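Side-chain contacts in enoyl-CoA hydratase/isomerase (PDB 3QXZ), which probably hydrates or isomerises enoyl-CoA thioesters in fatty acid metabolism, as a mycobacterial member of the crotonase family: residues Leu9-Arg14 / Ala18-His23; Ala93-Arg98 / Ala146-Pro151; Arg123-Ala126 / Arg130-Ile133. One frame throughout, in Å; residues are numbered along the deposited sequence.

In the fold
All three contacts belong to one crotonase-type fold. Contact 1 is the N-terminal hairpin at the edge of the six-stranded sheet. Contact 3, about 19 Å away between centres, starts from strand 122-126 of that same sheet and reaches out to strand 131-132 of a two-stranded one. The centre of contact 2, which joins a short 3-10 turn to helix 146-149, is about 8 Å from that of the chain and about 21 Å from the centre of contact 1. Contacts 2 and 3 touch where Leu-150 CD2 meets Ile-133 CD1 at 4.1 Å. The bound potassium ion, whose site includes Leu-46 and Val-52, is about 8 Å from the side chain of Ala-18.

Contact 1 of 3, residues Leu9-Arg14 / Ala18-His23; sequences LHEEIR and AVLTLH
His-10 and His-23 meet as an offset stack at one end of an antiparallel hairpin, ring centroids 4.3 Å apart and planes turned by 24°. His-10 CE1 sits over a face of the His-23 ring, toward its rim, 3.3 Å from His-23 CG; His-23 CB lies over a face of the His-10 ring, a CH-pi contact. The chi1 of -180° turns the His-23 ring away from its own backbone N, and it lies against the ring of His-10. His-10 NE2 is hydrogen-bonded to Glu-8 OE1, which should help fix the ring's rotation.

The other face of the hairpin carries Leu-9, Glu-11, Ile-13, Ala-18, Leu-20 and Leu-22. Leu-9 CD1 crosses to Leu-22 CD2 at 3.8 Å, while Glu-11 and Leu-20 run side by side, the methyl CD2 of Leu-20 lying 3.7 Å from Glu-11 OE1. That carboxylate oxygen is salt-bridged to Arg-45. Backbone hydrogen bonds join His-10 with Thr-21 and Glu-12 with Val-19, whose side chains share the face opposite Leu-9. Strand 17-23 continues into the sheet through backbone bonds to strand 54-59, and helix 33-48 packs against the face of Leu-9, Glu-11, Ile-13 and Leu-20.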
ATOM      1  N   LEU A   9      16.681 -28.105   6.496  1.00 18.10           N
ATOM      2  CA  LEU A   9      15.678 -27.827   5.475  1.00 17.58           C
ATOM      3  C   LEU A   9      15.220 -29.141   4.864  1.00 17.58           C
ATOM      4  O   LEU A   9      16.031 -29.875   4.275  1.00 18.93           O
ATOM      5  CB  LEU A   9      16.257 -26.919   4.389  1.00 17.07           C
ATOM      6  CG  LEU A   9      15.299 -26.409   3.316  1.00 16.72           C
ATOM      7  CD1 LEU A   9      14.228 -25.522   3.936  1.00 17.16           C
ATOM      8  CD2 LEU A   9      16.065 -25.661   2.254  1.00 16.62           C
ATOM      9  N   HIS A  10      13.933 -29.444   5.008  1.00 16.98           N
ATOM     10  CA  HIS A  10      13.356 -30.639   4.390  1.00 17.55           C
ATOM     11  C   HIS A  10      12.612 -30.252   3.117  1.00 17.53           C
ATOM     12  O   HIS A  10      12.103 -29.133   2.998  1.00 17.14           O
ATOM     13  CB  HIS A  10      12.430 -31.372   5.366  1.00 17.67           C
ATOM     14  CG  HIS A  10      13.133 -31.919   6.576  1.00 20.42           C
ATOM     15  ND1 HIS A  10      12.453 -32.488   7.631  1.00 22.96           N
ATOM     16  CD2 HIS A  10      14.449 -31.982   6.899  1.00 21.97           C
ATOM     17  CE1 HIS A  10      13.319 -32.888   8.546  1.00 22.48           C
ATOM     18  NE2 HIS A  10      14.538 -32.586   8.132  1.00 23.27           N
ATOM     19  N   GLU A  11      12.554 -31.173   2.167  1.00 17.27           N
ATOM     20  CA  GLU A  11      11.931 -30.937   0.873  1.00 18.07           C
ATOM     21  C   GLU A  11      11.154 -32.157   0.398  1.00 19.14           C
ATOM     22  O   GLU A  11      11.643 -33.297   0.475  1.00 20.55           O
ATOM     23  CB  GLU A  11      12.990 -30.550  -0.162  1.00 17.80           C
ATOM     24  CG  GLU A  11      12.418 -30.266  -1.549  1.00 20.44           C
ATOM     25  CD  GLU A  11      13.494 -29.930  -2.546  1.00 21.79           C
ATOM     26  OE1 GLU A  11      14.331 -29.053  -2.254  1.00 24.70           O
ATOM     27  OE2 GLU A  11      13.517 -30.564  -3.619  1.00 24.33           O
ATOM     28  N   GLU A  12       9.942 -31.915  -0.082  1.00 18.85           N
ATOM     29  CA  GLU A  12       9.110 -32.962  -0.685  1.00 19.91           C
ATOM     30  C   GLU A  12       8.387 -32.378  -1.879  1.00 19.50           C
ATOM     31  O   GLU A  12       7.764 -31.319  -1.753  1.00 18.99           O
ATOM     32  CB  GLU A  12       8.093 -33.482   0.334  1.00 21.08           C
ATOM     33  CG  GLU A  12       7.242 -34.656  -0.154  1.00 25.53           C
ATOM     34  CD  GLU A  12       6.156 -35.028   0.848  1.00 31.85           C
ATOM     35  OE1 GLU A  12       6.463 -35.117   2.060  1.00 33.98           O
ATOM     36  OE2 GLU A  12       4.998 -35.220   0.423  1.00 34.60           O
ATOM     37  N   ILE A  13       8.454 -33.048  -3.025  1.00 18.95           N
ATOM     38  CA  ILE A  13       7.773 -32.607  -4.236  1.00 18.80           C
ATOM     39  C   ILE A  13       6.749 -33.651  -4.627  1.00 19.37           C
ATOM     40  O   ILE A  13       7.097 -34.832  -4.779  1.00 20.06           O
ATOM     41  CB  ILE A  13       8.738 -32.401  -5.412  1.00 18.70           C
ATOM     42  CG1 ILE A  13       9.921 -31.516  -5.002  1.00 17.51           C
ATOM     43  CG2 ILE A  13       7.965 -31.847  -6.641  1.00 18.47           C
ATOM     44  CD1 ILE A  13      11.001 -31.396  -6.070  1.00 20.70           C
ATOM     45  N   ARG A  14       5.501 -33.233  -4.781  1.00 19.10           N
ATOM     46  CA  ARG A  14       4.433 -34.133  -5.203  1.00 20.37           C
ATOM     47  C   ARG A  14       3.392 -33.381  -6.016  1.00 19.80           C
ATOM     48  O   ARG A  14       2.923 -32.312  -5.611  1.00 18.63           O
ATOM     49  CB  ARG A  14       3.790 -34.820  -3.991  1.00 21.71           C
ATOM     50  N   ALA A  18       6.074 -28.247  -4.439  1.00 12.96           N
ATOM     51  CA  ALA A  18       7.221 -28.496  -3.578  1.00 13.54           C
ATOM     52  C   ALA A  18       6.972 -27.891  -2.208  1.00 13.57           C
ATOM     53  O   ALA A  18       6.613 -26.713  -2.106  1.00 13.81           O
ATOM     54  CB  ALA A  18       8.508 -27.915  -4.186  1.00 13.44           C
ATOM     55  N   VAL A  19       7.148 -28.682  -1.159  1.00 13.80           N
ATOM     56  CA  VAL A  19       7.028 -28.190   0.205  1.00 13.82           C
ATOM     57  C   VAL A  19       8.409 -28.189   0.839  1.00 13.71           C
ATOM     58  O   VAL A  19       9.082 -29.235   0.911  1.00 14.82           O
ATOM     59  CB  VAL A  19       6.034 -29.042   1.062  1.00 13.72           C
ATOM     60  CG1 VAL A  19       5.927 -28.467   2.470  1.00 15.31           C
ATOM     61  CG2 VAL A  19       4.662 -29.079   0.406  1.00 15.36           C
ATOM     62  N   LEU A  20       8.845 -27.005   1.272  1.00 12.79           N
ATOM     63  CA  LEU A  20      10.054 -26.812   2.050  1.00 13.11           C
ATOM     64  C   LEU A  20       9.693 -26.600   3.505  1.00 13.41           C
ATOM     65  O   LEU A  20       8.865 -25.721   3.823  1.00 13.75           O
ATOM     66  CB  LEU A  20      10.829 -25.604   1.538  1.00 12.66           C
ATOM     67  CG  LEU A  20      11.398 -25.708   0.125  1.00 12.75           C
ATOM     68  CD1 LEU A  20      11.967 -24.383  -0.283  1.00 13.51           C
ATOM     69  CD2 LEU A  20      12.491 -26.797   0.064  1.00 13.92           C
ATOM     70  N   THR A  21      10.310 -27.390   4.396  1.00 13.67           N
ATOM     71  CA  THR A  21      10.030 -27.292   5.818  1.00 13.84           C
ATOM     72  C   THR A  21      11.278 -26.915   6.597  1.00 14.48           C
ATOM     73  O   THR A  21      12.318 -27.580   6.472  1.00 14.91           O
ATOM     74  CB  THR A  21       9.462 -28.625   6.368  1.00 14.41           C
ATOM     75  OG1 THR A  21       8.313 -28.999   5.603  1.00 15.08           O
ATOM     76  CG2 THR A  21       9.056 -28.464   7.831  1.00 15.88           C
ATOM     77  N   LEU A  22      11.164 -25.852   7.391  1.00 14.01           N
ATOM     78  CA  LEU A  22      12.227 -25.415   8.294  1.00 14.61           C
ATOM     79  C   LEU A  22      12.099 -26.284   9.536  1.00 15.53           C
ATOM     80  O   LEU A  22      11.108 -26.207  10.250  1.00 14.97           O
ATOM     81  CB  LEU A  22      12.070 -23.928   8.642  1.00 14.20           C
ATOM     82  CG  LEU A  22      11.931 -22.967   7.458  1.00 14.01           C
ATOM     83  CD1 LEU A  22      11.614 -21.564   7.963  1.00 14.99           C
ATOM     84  CD2 LEU A  22      13.168 -22.951   6.591  1.00 15.51           C
ATOM     85  N   HIS A  23      13.104 -27.122   9.774  1.00 16.49           N
ATOM     86  CA  HIS A  23      12.997 -28.184  10.779  1.00 18.89           C
ATOM     87  C   HIS A  23      14.088 -28.097  11.842  1.00 19.31           C
ATOM     88  O   HIS A  23      15.206 -28.580  11.644  1.00 19.30           O
ATOM     89  CB  HIS A  23      13.012 -29.554  10.090  1.00 19.32           C
ATOM     90  CG  HIS A  23      12.896 -30.711  11.035  1.00 22.57           C
ATOM     91  ND1 HIS A  23      11.684 -31.273  11.373  1.00 25.28           N
ATOM     92  CD2 HIS A  23      13.840 -31.419  11.702  1.00 25.02           C
ATOM     93  CE1 HIS A  23      11.886 -32.271  12.216  1.00 24.85           C
ATOM     94  NE2 HIS A  23      13.184 -32.382  12.431  1.00 25.63           N
TER

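Contact 2 of 3, residues Ala93-Arg98 / Ala146-Pro151; sequences AAFELR and AHWTLP
Phe-95 and Trp-148 bring a 3-10 turn, residues 94-96, against helix 146-149 inside the crotonase fold, in a buried contact made by side chains alone. The aromatic pair comes first. The Phe-95 ring and the six-membered ring of Trp-148 meet obliquely, planes at 38° and centroids 5.2 Å apart. It is the corner atom Trp-148 CZ3 that does the touching, lying over one face of the Phe-95 ring toward the rim that carries CE1 and CZ. Phe-95 CG stands between its own backbone N and carbonyl carbon (chi1 62°), and the ring reaches out from the turn toward the helix. Ala-93 CB covers the opposite ring face, while His-119 meets the phenyl edge-to-face and Trp-217 adds a further ring.

Among the polar groups, Arg-152 makes a cation-pi contact with Trp-148 and also hydrogen-bonds its carbonyl oxygen. One residue earlier in the helix, His-147 ND1 is hydrogen-bonded to Glu-233 OE2 of a second subunit, so the helix also takes part in the subunit interface.

Apolar contacts add to the ring pair. Met-221 of helix 206-222 touches both Phe-95 and Trp-148. Phe-95 CZ lies 4.0 Å from Trp-148 CZ3, and the methyl Thr-149 CG2 approaches Phe-95 CE2 at 4.3 Å.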
ATOM      1  N   ALA A  93      15.876 -14.325  -3.456  1.00 12.86           N
ATOM      2  CA  ALA A  93      14.675 -14.102  -2.632  1.00 11.16           C
ATOM      3  C   ALA A  93      13.503 -14.752  -3.370  1.00 10.43           C
ATOM      4  O   ALA A  93      13.500 -14.864  -4.599  1.00 10.22           O
ATOM      5  CB  ALA A  93      14.419 -12.635  -2.466  1.00 12.53           C
ATOM      6  N   ALA A  94      12.486 -15.160  -2.627  1.00  8.88           N
ATOM      7  CA  ALA A  94      11.329 -15.812  -3.238  1.00  8.63           C
ATOM      8  C   ALA A  94      10.698 -14.935  -4.329  1.00  8.24           C
ATOM      9  O   ALA A  94      10.232 -15.466  -5.355  1.00  8.17           O
ATOM     10  CB  ALA A  94      10.313 -16.182  -2.170  1.00  8.78           C
ATOM     11  N   PHE A  95      10.682 -13.613  -4.116  1.00  7.62           N
ATOM     12  CA  PHE A  95      10.038 -12.699  -5.068  1.00  7.83           C
ATOM     13  C   PHE A  95      10.849 -12.497  -6.368  1.00  7.75           C
ATOM     14  O   PHE A  95      10.363 -11.815  -7.269  1.00  8.88           O
ATOM     15  CB  PHE A  95       9.671 -11.348  -4.400  1.00  9.04           C
ATOM     16  CG  PHE A  95      10.844 -10.591  -3.888  1.00  9.05           C
ATOM     17  CD1 PHE A  95      11.667  -9.871  -4.756  1.00 10.43           C
ATOM     18  CD2 PHE A  95      11.138 -10.597  -2.525  1.00 11.14           C
ATOM     19  CE1 PHE A  95      12.796  -9.183  -4.279  1.00 12.17           C
ATOM     20  CE2 PHE A  95      12.253  -9.907  -2.032  1.00 14.14           C
ATOM     21  CZ  PHE A  95      13.077  -9.208  -2.896  1.00 14.86           C
ATOM     22  N   GLU A  96      12.042 -13.093  -6.459  1.00  8.68           N
ATOM     23  CA  GLU A  96      12.846 -13.042  -7.677  0.70  9.06           C
ATOM     24  C   GLU A  96      12.561 -14.224  -8.595  1.00  9.23           C
ATOM     25  O   GLU A  96      13.039 -14.253  -9.736  1.00 10.99           O
ATOM     26  CB  GLU A  96      14.344 -13.011  -7.320  0.70  9.82           C
ATOM     27  CG  GLU A  96      14.749 -11.664  -6.726  0.70 11.33           C
ATOM     28  CD  GLU A  96      16.162 -11.574  -6.155  0.70 16.00           C
ATOM     29  OE1 GLU A  96      16.716 -12.566  -5.674  0.70 13.64           O
ATOM     30  OE2 GLU A  96      16.705 -10.445  -6.137  0.70 19.93           O
ATOM     31  N   LEU A  97      11.799 -15.205  -8.110  1.00  8.42           N
ATOM     32  CA  LEU A  97      11.567 -16.457  -8.862  1.00  8.84           C
ATOM     33  C   LEU A  97      10.442 -16.330  -9.887  1.00  9.08           C
ATOM     34  O   LEU A  97       9.581 -15.454  -9.776  1.00  8.59           O
ATOM     35  CB  LEU A  97      11.203 -17.592  -7.893  1.00  9.47           C
ATOM     36  CG  LEU A  97      12.150 -17.820  -6.710  1.00  9.10           C
ATOM     37  CD1 LEU A  97      11.662 -19.020  -5.900  1.00 11.02           C
ATOM     38  CD2 LEU A  97      13.617 -17.957  -7.143  1.00 10.20           C
ATOM     39  N   ARG A  98      10.433 -17.230 -10.868  1.00  9.20           N
ATOM     40  CA  ARG A  98       9.280 -17.348 -11.766  0.50  9.52           C
ATOM     41  C   ARG A  98       8.143 -18.140 -11.103  1.00  9.45           C
ATOM     42  O   ARG A  98       6.977 -17.978 -11.462  1.00 11.18           O
ATOM     43  CB  ARG A  98       9.717 -18.020 -13.068  0.50 10.57           C
ATOM     44  CG  ARG A  98      10.811 -17.255 -13.794  0.50 12.09           C
ATOM     45  CD  ARG A  98      11.399 -18.035 -14.958  0.50 16.52           C
ATOM     46  NE  ARG A  98      11.843 -19.372 -14.566  0.50 19.75           N
ATOM     47  CZ  ARG A  98      13.049 -19.653 -14.080  0.50 21.75           C
ATOM     48  NH1 ARG A  98      13.950 -18.694 -13.920  0.50 22.99           N
ATOM     49  NH2 ARG A  98      13.356 -20.900 -13.750  0.50 22.43           N
ATOM     50  N   ALA A 146      13.230  -6.180   4.666  1.00  7.15           N
ATOM     51  CA  ALA A 146      11.989  -5.748   5.311  1.00  6.66           C
ATOM     52  C   ALA A 146      11.695  -4.271   5.117  1.00  6.55           C
ATOM     53  O   ALA A 146      10.523  -3.865   5.095  1.00  7.20           O
ATOM     54  CB  ALA A 146      12.040  -6.052   6.786  1.00  7.70           C
ATOM     55  N   HIS A 147      12.718  -3.423   4.993  1.00  6.01           N
ATOM     56  CA  HIS A 147      12.477  -1.981   4.780  1.00  5.96           C
ATOM     57  C   HIS A 147      11.748  -1.701   3.458  1.00  6.04           C
ATOM     58  O   HIS A 147      11.181  -0.619   3.301  1.00  6.77           O
ATOM     59  CB  HIS A 147      13.788  -1.167   4.795  1.00  6.83           C
ATOM     60  CG  HIS A 147      14.537  -1.192   6.103  1.00  6.75           C
ATOM     61  ND1 HIS A 147      15.404  -2.210   6.446  1.00  6.89           N
ATOM     62  CD2 HIS A 147      14.581  -0.297   7.123  1.00  6.74           C
ATOM     63  CE1 HIS A 147      15.939  -1.947   7.639  1.00  7.60           C
ATOM     64  NE2 HIS A 147      15.455  -0.793   8.076  1.00  8.29           N
ATOM     65  N   TRP A 148      11.854  -2.647   2.520  1.00  6.40           N
ATOM     66  CA  TRP A 148      11.270  -2.549   1.194  1.00  6.22           C
ATOM     67  C   TRP A 148       9.982  -3.377   1.055  1.00  6.37           C
ATOM     68  O   TRP A 148       8.979  -2.889   0.493  1.00  7.08           O
ATOM     69  CB  TRP A 148      12.352  -3.024   0.196  1.00  6.91           C
ATOM     70  CG  TRP A 148      12.002  -2.965  -1.260  1.00  7.34           C
ATOM     71  CD1 TRP A 148      12.153  -1.900  -2.096  1.00  9.04           C
ATOM     72  CD2 TRP A 148      11.446  -4.020  -2.036  1.00  7.90           C
ATOM     73  NE1 TRP A 148      11.671  -2.227  -3.352  1.00  8.71           N
ATOM     74  CE2 TRP A 148      11.258  -3.523  -3.350  1.00  7.82           C
ATOM     75  CE3 TRP A 148      11.116  -5.349  -1.765  1.00  9.90           C
ATOM     76  CZ2 TRP A 148      10.729  -4.310  -4.376  1.00 10.44           C
ATOM     77  CZ3 TRP A 148      10.599  -6.131  -2.800  1.00 11.06           C
ATOM     78  CH2 TRP A 148      10.419  -5.594  -4.087  1.00 11.99           C
ATOM     79  N   THR A 149       9.973  -4.608   1.564  1.00  6.42           N
ATOM     80  CA  THR A 149       8.777  -5.449   1.421  1.00  6.48           C
ATOM     81  C   THR A 149       7.643  -4.925   2.294  1.00  6.62           C
ATOM     82  O   THR A 149       6.477  -4.927   1.869  1.00  6.51           O
ATOM     83  CB  THR A 149       9.032  -6.907   1.821  1.00  6.71           C
ATOM     84  OG1 THR A 149       9.539  -6.913   3.167  1.00  6.94           O
ATOM     85  CG2 THR A 149      10.019  -7.607   0.864  1.00  8.29           C
ATOM     86  N   LEU A 150       7.944  -4.462   3.498  1.00  6.28           N
ATOM     87  CA  LEU A 150       6.860  -4.226   4.450  1.00  6.20           C
ATOM     88  C   LEU A 150       5.949  -3.035   4.098  1.00  6.14           C
ATOM     89  O   LEU A 150       4.731  -3.193   4.132  1.00  6.17           O
ATOM     90  CB  LEU A 150       7.396  -4.138   5.895  1.00  7.02           C
ATOM     91  CG  LEU A 150       6.326  -4.093   6.989  1.00  5.91           C
ATOM     92  CD1 LEU A 150       5.383  -5.302   6.939  1.00  7.72           C
ATOM     93  CD2 LEU A 150       7.031  -4.002   8.348  1.00  6.52           C
ATOM     94  N   PRO A 151       6.504  -1.861   3.741  1.00  6.44           N
ATOM     95  CA  PRO A 151       5.572  -0.773   3.371  1.00  6.91           C
ATOM     96  C   PRO A 151       4.746  -1.113   2.123  1.00  6.65           C
ATOM     97  O   PRO A 151       3.634  -0.576   1.957  1.00  6.71           O
ATOM     98  CB  PRO A 151       6.492   0.439   3.143  1.00  7.36           C
ATOM     99  CG  PRO A 151       7.854  -0.166   2.843  1.00  8.34           C
ATOM    100  CD  PRO A 151       7.915  -1.417   3.714  1.00  6.62           C
TER

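Contact 3 of 3, residues Arg123-Ala126 / Arg130-Ile133; sequences RILA and RYAI
The end of strand 122-126 in the main sheet is tied to the short strand 131-132 by one tyrosine, Tyr-131, that reaches back across the turn between them. Its hydroxyl donates a hydrogen bond to Ala-126 O, with Tyr-131 OH and Ala-126 O 2.7 Å apart. The C=O...donor angle is 121°, in the carbonyl plane, so the hydroxyl lies on a lone pair of the carbonyl oxygen. From the tyrosine's side, Ala-126 O sits at the edge of the ring, in its plane, 3.4 Å from Tyr-131 CE2. The methyl CB of Ala-126 lies 3.5 Å from Tyr-131 OH, so the end of the tyrosine is set closely against this one residue.

In the crotonase fold these strands belong to different sheets: 122-126 is flanked by 101-105 and 182-184 in the six-stranded sheet, whereas 131-132 pairs in parallel with 108-110. The backbones of the two segments stay well apart, with CA atoms of Leu-125 and Tyr-131 separated by 9.4 Å, and the side chains of Leu-125 and Tyr-131 bridge the gap.

Leu-125 supplies the apolar part. Its methyl CD2 stands over the centre of the Tyr-131 ring, 3.8 Å from the centroid and 8° off the normal, a well-centred CH-pi contact. The two side chains run past each other in opposite directions, and Leu-125 CG lies 3.9 Å from Tyr-131 CZ. Tyr-131 CG is anti to its carbonyl carbon (chi1 -56°), and the ring extends toward the larger sheet. Around this buried phenol, Phe-169, Ala-109 and Met-114 touch Tyr-131, while Ala-186 of helix 186-203 packs on Ala-126 and Ala-180 on Leu-125.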
ATOM      1  N   ARG A 123       0.847 -15.156   2.116  1.00  7.87           N
ATOM      2  CA  ARG A 123       1.056 -15.648   3.487  1.00  7.80           C
ATOM      3  C   ARG A 123      -0.269 -16.040   4.124  1.00  8.09           C
ATOM      4  O   ARG A 123      -1.239 -15.283   4.088  1.00  8.09           O
ATOM      5  CB  ARG A 123       1.726 -14.580   4.366  1.00  7.37           C
ATOM      6  CG  ARG A 123       3.246 -14.568   4.267  1.00  8.16           C
ATOM      7  CD  ARG A 123       3.890 -13.285   4.846  1.00  7.69           C
ATOM      8  NE  ARG A 123       3.450 -12.116   4.084  1.00  7.26           N
ATOM      9  CZ  ARG A 123       3.838 -11.842   2.849  1.00  6.25           C
ATOM     10  NH1 ARG A 123       4.765 -12.579   2.227  1.00  6.87           N
ATOM     11  NH2 ARG A 123       3.265 -10.837   2.223  1.00  7.95           N
ATOM     12  N   ILE A 124      -0.267 -17.223   4.733  1.00  8.44           N
ATOM     13  CA  ILE A 124      -1.376 -17.656   5.581  1.00  9.53           C
ATOM     14  C   ILE A 124      -0.772 -17.838   6.963  1.00  9.27           C
ATOM     15  O   ILE A 124       0.219 -18.581   7.114  1.00  9.64           O
ATOM     16  CB  ILE A 124      -1.990 -18.970   5.060  1.00 10.01           C
ATOM     17  CG1 ILE A 124      -2.531 -18.772   3.630  1.00 11.03           C
ATOM     18  CG2 ILE A 124      -3.120 -19.449   6.010  1.00 11.73           C
ATOM     19  CD1 ILE A 124      -3.051 -20.090   3.010  1.00 14.51           C
ATOM     20  N   LEU A 125      -1.337 -17.140   7.956  1.00  9.32           N
ATOM     21  CA  LEU A 125      -0.783 -17.140   9.326  1.00 10.15           C
ATOM     22  C   LEU A 125      -1.674 -17.846  10.340  1.00 10.80           C
ATOM     23  O   LEU A 125      -2.900 -17.761  10.282  1.00 11.18           O
ATOM     24  CB  LEU A 125      -0.487 -15.700   9.810  1.00 10.50           C
ATOM     25  CG  LEU A 125       0.898 -15.119   9.519  1.00  9.48           C
ATOM     26  CD1 LEU A 125       1.201 -15.031   8.025  1.00  9.51           C
ATOM     27  CD2 LEU A 125       1.021 -13.715  10.154  1.00 11.16           C
ATOM     28  N   ALA A 126      -1.015 -18.501  11.283  1.00 10.64           N
ATOM     29  CA  ALA A 126      -1.679 -19.170  12.406  1.00 11.57           C
ATOM     30  C   ALA A 126      -2.174 -18.132  13.414  1.00 11.89           C
ATOM     31  O   ALA A 126      -1.396 -17.290  13.888  1.00 11.73           O
ATOM     32  CB  ALA A 126      -0.702 -20.106  13.077  1.00 11.42           C
ATOM     33  N   ARG A 130       2.984 -16.032  17.624  1.00 12.98           N
ATOM     34  CA  ARG A 130       3.603 -14.754  17.949  1.00 13.69           C
ATOM     35  C   ARG A 130       4.390 -14.267  16.724  1.00 12.00           C
ATOM     36  O   ARG A 130       5.194 -15.011  16.163  1.00 12.27           O
ATOM     37  CB  ARG A 130       4.544 -14.837  19.159  1.00 14.26           C
ATOM     38  CG  ARG A 130       5.070 -13.430  19.549  1.00 19.98           C
ATOM     39  CD  ARG A 130       6.138 -13.395  20.645  1.00 25.82           C
ATOM     40  NE  ARG A 130       6.969 -12.186  20.489  1.00 30.23           N
ATOM     41  CZ  ARG A 130       8.300 -12.171  20.456  1.00 32.21           C
ATOM     42  NH1 ARG A 130       8.991 -13.296  20.617  1.00 33.85           N
ATOM     43  NH2 ARG A 130       8.947 -11.019  20.280  1.00 32.82           N
ATOM     44  N   TYR A 131       4.165 -13.010  16.353  1.00 11.81           N
ATOM     45  CA  TYR A 131       4.790 -12.395  15.166  1.00 10.48           C
ATOM     46  C   TYR A 131       5.423 -11.079  15.561  1.00 10.74           C
ATOM     47  O   TYR A 131       4.799 -10.277  16.247  1.00 10.66           O
ATOM     48  CB  TYR A 131       3.731 -12.170  14.076  1.00 10.49           C
ATOM     49  CG  TYR A 131       3.027 -13.464  13.745  1.00  8.62           C
ATOM     50  CD1 TYR A 131       3.742 -14.542  13.205  1.00  9.30           C
ATOM     51  CD2 TYR A 131       1.676 -13.646  14.062  1.00  9.97           C
ATOM     52  CE1 TYR A 131       3.124 -15.763  12.964  1.00 10.12           C
ATOM     53  CE2 TYR A 131       1.047 -14.857  13.823  1.00 10.80           C
ATOM     54  CZ  TYR A 131       1.777 -15.904  13.264  1.00  9.89           C
ATOM     55  OH  TYR A 131       1.166 -17.127  13.025  1.00 11.26           O
ATOM     56  N   ALA A 132       6.675 -10.848  15.153  1.00  9.52           N
ATOM     57  CA  ALA A 132       7.351  -9.587  15.486  1.00  9.26           C
ATOM     58  C   ALA A 132       8.570  -9.468  14.618  1.00  8.47           C
ATOM     59  O   ALA A 132       9.133 -10.484  14.170  1.00  9.35           O
ATOM     60  CB  ALA A 132       7.776  -9.537  16.972  1.00  9.97           C
ATOM     61  N   ILE A 133       9.023  -8.222  14.453  1.00  8.06           N
ATOM     62  CA  ILE A 133      10.305  -7.907  13.800  1.00  8.17           C
ATOM     63  C   ILE A 133      11.056  -7.052  14.829  1.00  8.19           C
ATOM     64  O   ILE A 133      11.071  -5.831  14.728  1.00  8.21           O
ATOM     65  CB  ILE A 133      10.084  -7.178  12.454  1.00  8.36           C
ATOM     66  CG1 ILE A 133       9.189  -8.018  11.541  1.00  8.56           C
ATOM     67  CG2 ILE A 133      11.402  -6.887  11.764  1.00  8.90           C
ATOM     68  CD1 ILE A 133       8.649  -7.234  10.315  1.00 10.09           C
TER